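PDB 5EJJ: Ufm1-specific protease from Caenorhabditis elegans, which acts as a thiol protease that hydrolyses the peptide bond at the C-terminal glycine of the ubiquitin-like modifier UFM-1, and is needed to localize certain odorant receptors to cilia. Local coordinates for residues G192-P195 / Y196-V199; T308-T311 / D312-R316; I450-V453 / L454-L458. All blocks are in the same frame, centred on the assembly; numbering follows the deposited sequence.

Interaction 1: G192-P195 / Y196-V199; sequences GAVP and YKDV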
# COMPACT_ATOMS: atom_id res chain seq x y z
N GLY A 192 -3.83 8.76 -17.05
CA GLY A 192 -3.77 7.33 -16.84
C GLY A 192 -3.07 7.15 -15.52
O GLY A 192 -2.20 6.29 -15.37
N ALA A 193 -3.41 8.00 -14.57
CA ALA A 193 -2.65 8.04 -13.33
C ALA A 193 -3.04 6.93 -12.34
O ALA A 193 -4.11 6.31 -12.44
CB ALA A 193 -2.75 9.42 -12.69
N VAL A 194 -2.15 6.65 -11.39
CA VAL A 194 -2.51 5.76 -10.30
C VAL A 194 -2.22 6.35 -8.91
O VAL A 194 -1.12 6.85 -8.66
CB VAL A 194 -1.85 4.38 -10.44
CG1 VAL A 194 -2.64 3.52 -11.38
CG2 VAL A 194 -0.40 4.51 -10.87
N PRO A 195 -3.19 6.25 -8.00
CA PRO A 195 -3.13 6.87 -6.66
C PRO A 195 -1.87 6.58 -5.81
O PRO A 195 -1.57 7.40 -4.93
CB PRO A 195 -4.38 6.29 -5.96
CG PRO A 195 -4.70 5.05 -6.74
CD PRO A 195 -4.38 5.40 -8.15
N TYR A 196 -1.16 5.48 -6.03
CA TYR A 196 -0.05 5.16 -5.13
C TYR A 196 1.30 5.71 -5.59
O TYR A 196 2.30 5.49 -4.92
CB TYR A 196 0.05 3.66 -4.83
CG TYR A 196 0.33 2.81 -6.06
CD1 TYR A 196 -0.70 2.37 -6.86
CD2 TYR A 196 1.62 2.47 -6.42
CE1 TYR A 196 -0.46 1.62 -7.99
CE2 TYR A 196 1.87 1.71 -7.56
CZ TYR A 196 0.82 1.29 -8.34
OH TYR A 196 1.04 0.53 -9.47
N LYS A 197 1.32 6.43 -6.71
CA LYS A 197 2.59 7.00 -7.14
C LYS A 197 2.48 8.22 -8.07
O LYS A 197 3.48 8.87 -8.34
CB LYS A 197 3.48 5.93 -7.78
CG LYS A 197 2.93 5.36 -9.09
CD LYS A 197 3.88 4.32 -9.71
CE LYS A 197 4.87 4.98 -10.68
NZ LYS A 197 4.23 5.40 -11.98
N ASP A 198 1.30 8.54 -8.56
CA ASP A 198 1.18 9.78 -9.32
C ASP A 198 0.62 10.89 -8.43
O ASP A 198 -0.59 10.94 -8.15
CB ASP A 198 0.37 9.60 -10.60
CG ASP A 198 0.89 8.46 -11.44
OD1 ASP A 198 2.04 8.02 -11.16
OD2 ASP A 198 0.17 7.98 -12.35
N VAL A 199 1.52 11.76 -7.98
CA VAL A 199 1.26 12.66 -6.87
C VAL A 199 1.48 14.11 -7.26
O VAL A 199 2.59 14.47 -7.62
CB VAL A 199 2.24 12.37 -5.73
CG1 VAL A 199 2.01 13.29 -4.59
CG2 VAL A 199 2.09 10.95 -5.26
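Val-194 and Asp-198 face each other across a type I beta turn, with Pro-195 and Tyr-196 at its two corners, and the pair illustrates how a carboxylate can finish what a turn begins. The carbonyl of Val-194 takes two backbone donors: Lys-197 N at 3.2 Å, the bond that defines the turn, and Asp-198 N at 3.0 Å, which widens it by one residue. Asp-198 then reaches back with its side chain: OD2 accepts from Val-194 N at 2.8 Å, the donor standing 58° out of the carboxylate plane. Asp-198 thus bonds to both the N-H and the carbonyl of Val-194, the latter shared with Lys-197. With an alanine in place of Asp-198, the N-H of Val-194 would probably lose this acceptor and the ammonium group of Lys-197 its carboxylate mate, the NZ of Lys-197 lying 3.5 Å from OD1 of Asp-198 in a salt bridge.

The apolar half of the contact belongs to Tyr-196. Its CG sits between the backbone N and the carbonyl carbon (chi1 62°), which swings the ring back toward Val-194; Met-124, Leu-294 and Leu-341 also touch this side chain. Backbone bonding of Asp-198 with Ser-128 ties the turn to strand 127-139, just where strand 199-205 begins beside it. Val-194 meets that tyrosine ring obliquely, its CB 3.9 Å from CE1 of Tyr-196.

Interaction 2: T308-T311 / D312-R316; sequences TKWT and DNEQR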
# COMPACT_ATOMS: atom_id res chain seq x y z
N THR A 308 1.62 7.29 17.82
CA THR A 308 3.01 6.85 17.89
C THR A 308 3.76 7.17 19.20
O THR A 308 4.95 6.86 19.34
CB THR A 308 3.82 7.40 16.71
OG1 THR A 308 3.41 8.75 16.43
CG2 THR A 308 3.65 6.51 15.49
N LYS A 309 3.07 7.80 20.15
CA LYS A 309 3.66 8.02 21.46
C LYS A 309 3.14 7.02 22.48
O LYS A 309 3.52 7.08 23.63
CB LYS A 309 3.43 9.45 21.94
CG LYS A 309 4.31 10.49 21.24
CD LYS A 309 5.80 10.22 21.43
CE LYS A 309 6.67 11.25 20.70
NZ LYS A 309 8.13 11.04 20.95
N TRP A 310 2.28 6.10 22.05
CA TRP A 310 1.91 4.95 22.87
C TRP A 310 3.11 3.98 23.03
O TRP A 310 4.15 4.14 22.38
CB TRP A 310 0.71 4.20 22.26
CG TRP A 310 -0.62 4.94 22.31
CD1 TRP A 310 -0.85 6.18 22.83
CD2 TRP A 310 -1.89 4.46 21.83
NE1 TRP A 310 -2.19 6.50 22.70
CE2 TRP A 310 -2.84 5.47 22.09
CE3 TRP A 310 -2.31 3.29 21.20
CZ2 TRP A 310 -4.18 5.33 21.74
CZ3 TRP A 310 -3.64 3.16 20.86
CH2 TRP A 310 -4.55 4.17 21.13
N THR A 311 2.96 2.99 23.91
CA THR A 311 4.00 1.97 24.05
C THR A 311 4.04 1.10 22.80
O THR A 311 3.00 0.91 22.16
CB THR A 311 3.75 1.04 25.25
OG1 THR A 311 2.75 0.06 24.90
CG2 THR A 311 3.29 1.82 26.47
N ASP A 312 5.21 0.57 22.46
CA ASP A 312 5.35 -0.36 21.33
C ASP A 312 4.27 -1.43 21.36
O ASP A 312 3.73 -1.82 20.32
CB ASP A 312 6.73 -1.02 21.30
CG ASP A 312 7.82 -0.07 20.87
OD1 ASP A 312 8.38 0.64 21.74
OD2 ASP A 312 8.12 -0.03 19.66
N ASN A 313 3.93 -1.90 22.55
CA ASN A 313 2.93 -2.93 22.65
C ASN A 313 1.55 -2.38 22.38
O ASN A 313 0.72 -3.01 21.71
CB ASN A 313 2.96 -3.59 24.02
CG ASN A 313 2.25 -4.92 24.01
OD1 ASN A 313 2.73 -5.87 23.39
ND2 ASN A 313 1.09 -4.99 24.67
N GLU A 314 1.29 -1.19 22.90
CA GLU A 314 -0.03 -0.60 22.75
C GLU A 314 -0.27 -0.28 21.27
O GLU A 314 -1.41 -0.32 20.80
CB GLU A 314 -0.15 0.64 23.63
CG GLU A 314 -0.38 0.32 25.10
CD GLU A 314 -0.26 1.54 25.99
OE1 GLU A 314 0.40 2.52 25.57
OE2 GLU A 314 -0.84 1.50 27.11
N GLN A 315 0.81 0.03 20.56
CA GLN A 315 0.74 0.23 19.13
C GLN A 315 0.41 -1.05 18.37
O GLN A 315 -0.50 -1.06 17.53
CB GLN A 315 2.03 0.84 18.61
CG GLN A 315 2.27 2.23 19.17
CD GLN A 315 3.31 2.99 18.37
OE1 GLN A 315 3.42 2.83 17.15
NE2 GLN A 315 4.08 3.83 19.05
N ARG A 316 1.12 -2.13 18.67
CA ARG A 316 0.84 -3.42 18.06
C ARG A 316 -0.63 -3.81 18.22
O ARG A 316 -1.23 -4.34 17.29
CB ARG A 316 1.71 -4.52 18.67
CG ARG A 316 2.14 -5.62 17.68
CD ARG A 316 2.92 -6.75 18.36
NE ARG A 316 2.03 -7.81 18.81
CZ ARG A 316 1.93 -8.99 18.20
NH1 ARG A 316 2.67 -9.23 17.12
NH2 ARG A 316 1.09 -9.92 18.66
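Thr-311 and Glu-314 exchange bonds in a capping box, a worked case of how a helix start is closed by its own side chains. Thr-311 is the N-cap, and with chi1 at 78° its OG1 turns toward the first helical turn, where it accepts from Glu-314 N at 2.8 Å. Glu-314 replies with its extended chain: OE1 takes the N-H of Thr-311 at 3.1 Å on the anti side, 24° out of the carboxylate plane, in a nearly straight bond. Behind the box the Trp-310 side chain crosses that of Glu-314 at about a right angle, with ring and carboxylate planes 68° apart. The carboxylate meets the stem of the tryptophan, CB, while the ring edge approaches the helix backbone, its CE3 3.7 Å from the carbonyl O of Glu-314. Gln-315 runs back along the other flank, and its NE2 gives a weak bond of 3.3 Å to Trp-310 O. The box thus fastens the loop that leaves strand 302-306 to the first turn of helix 312-325. The indole also meets Tyr-318, farther along that helix, edge-to-face and Arg-283, which follows helix 253-280, in a cation-pi contact, while Thr-308 OG1 bonds to Thr-289 of strand 289-293.

Interaction 3: I450-V453 / L454-L458; sequences ISFV and LNELL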
# COMPACT_ATOMS: atom_id res chain seq x y z
N ILE A 450 25.75 -13.49 1.29
CA ILE A 450 24.44 -12.85 1.22
C ILE A 450 23.50 -13.49 2.23
O ILE A 450 22.88 -12.80 3.04
CB ILE A 450 23.83 -12.95 -0.20
CG1 ILE A 450 24.30 -11.79 -1.07
CG2 ILE A 450 22.30 -12.99 -0.16
CD1 ILE A 450 23.58 -11.73 -2.40
N SER A 451 23.42 -14.82 2.22
CA SER A 451 22.58 -15.54 3.15
C SER A 451 23.03 -15.32 4.59
O SER A 451 22.23 -15.40 5.53
CB SER A 451 22.59 -17.02 2.82
OG SER A 451 22.10 -17.79 3.91
N PHE A 452 24.32 -15.03 4.75
CA PHE A 452 24.93 -14.91 6.07
C PHE A 452 24.76 -13.51 6.68
O PHE A 452 24.34 -13.39 7.84
CB PHE A 452 26.42 -15.29 5.98
CG PHE A 452 27.15 -15.25 7.30
CD1 PHE A 452 27.02 -16.29 8.22
CD2 PHE A 452 27.97 -14.17 7.62
CE1 PHE A 452 27.69 -16.25 9.44
CE2 PHE A 452 28.65 -14.12 8.84
CZ PHE A 452 28.51 -15.16 9.75
N VAL A 453 25.09 -12.48 5.90
CA VAL A 453 24.86 -11.08 6.26
C VAL A 453 23.41 -10.85 6.68
O VAL A 453 23.12 -10.27 7.73
CB VAL A 453 25.19 -10.14 5.07
CG1 VAL A 453 25.00 -8.69 5.46
CG2 VAL A 453 26.59 -10.38 4.57
N LEU A 454 22.50 -11.31 5.83
CA LEU A 454 21.08 -11.41 6.13
C LEU A 454 20.75 -12.11 7.45
O LEU A 454 19.75 -11.79 8.09
CB LEU A 454 20.41 -12.21 5.00
CG LEU A 454 19.17 -11.67 4.31
CD1 LEU A 454 19.24 -10.15 4.21
CD2 LEU A 454 19.10 -12.32 2.95
N ASN A 455 21.57 -13.08 7.86
CA ASN A 455 21.27 -13.84 9.08
C ASN A 455 21.68 -13.15 10.38
O ASN A 455 21.15 -13.46 11.45
CB ASN A 455 21.88 -15.24 9.03
CG ASN A 455 21.40 -16.13 10.18
OD1 ASN A 455 20.31 -15.94 10.73
ND2 ASN A 455 22.22 -17.11 10.55
N GLU A 456 22.61 -12.20 10.30
CA GLU A 456 23.02 -11.52 11.51
C GLU A 456 22.84 -10.01 11.48
O GLU A 456 23.05 -9.35 12.48
CB GLU A 456 24.44 -11.91 11.93
CG GLU A 456 25.53 -11.40 11.02
CD GLU A 456 26.88 -11.97 11.41
OE1 GLU A 456 26.89 -12.91 12.24
OE2 GLU A 456 27.92 -11.49 10.90
N LEU A 457 22.43 -9.47 10.34
CA LEU A 457 21.92 -8.10 10.34
C LEU A 457 20.40 -8.09 10.51
O LEU A 457 19.82 -7.07 10.85
CB LEU A 457 22.34 -7.32 9.09
CG LEU A 457 23.84 -7.09 8.94
CD1 LEU A 457 24.17 -6.00 7.91
CD2 LEU A 457 24.45 -6.79 10.29
N LEU A 458 19.77 -9.24 10.28
CA LEU A 458 18.32 -9.30 10.28
C LEU A 458 17.71 -10.49 10.99
O LEU A 458 16.50 -10.66 10.95
CB LEU A 458 17.78 -9.26 8.86
CG LEU A 458 17.82 -7.90 8.17
CD1 LEU A 458 17.19 -7.98 6.78
CD2 LEU A 458 17.14 -6.86 9.02
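The Phe-452 ring and the Glu-456 carboxylate are the flat groups here, one helical turn apart, and they meet obliquely, with their planes 55° apart. The touching atoms are CE2 of Phe-452 and OE2 of Glu-456, at 3.4 Å. Phe-452 holds its CG anti to the backbone N (chi1 -178°), while Glu-456 turns CG between its backbone N and carbonyl carbon (chi1 69°), which brings the carboxylate over toward the ring on the outer side of the helix. The apolar counterpart is Val-453 with Leu-457, whose side chains lie alongside each other and point the same way, CG1 of Val-453 being 3.7 Å from CD1 of Leu-457. Behind them the backbone has mixed bonding. Leu-457 N reaches Val-453 O at 2.8 Å in the alpha-helical pattern, yet Glu-456 N shares that oxygen in an i-to-i+3 bond; Asn-455 N to Phe-452 O repeats the tighter spacing. One helix therefore carries two unlike faces. Its buried face packs on helix 396-409, Val-453 and Leu-454 on Phe-401 and Leu-457 on Trp-405, and on strand 462-467 through Ser-451 and Leu-454; Cys-396, the probable nucleophile, begins helix 396-409 and lies about 9 Å, side chain to side chain, from Ile-450.

All three contacts are local, yet each solves a different problem of chain geometry. Interaction 1 shapes a partly buried turn leading into a strand, and interaction 2 closes a helix start at the surface; in both, a carboxylate accepts a backbone N-H from a few residues earlier. Interaction 3 lies within a single helix, where the carboxylate meets a ring instead and apolar packing faces the interior. Interactions 1 and 2 belong to the same UfSP2 N-terminal family region, though their centres are 31 Å apart, whereas interaction 3 belongs to the peptidase C78 region. None touches another, and interaction 3 alone lies near the probable catalytic Cys-396 and His-522.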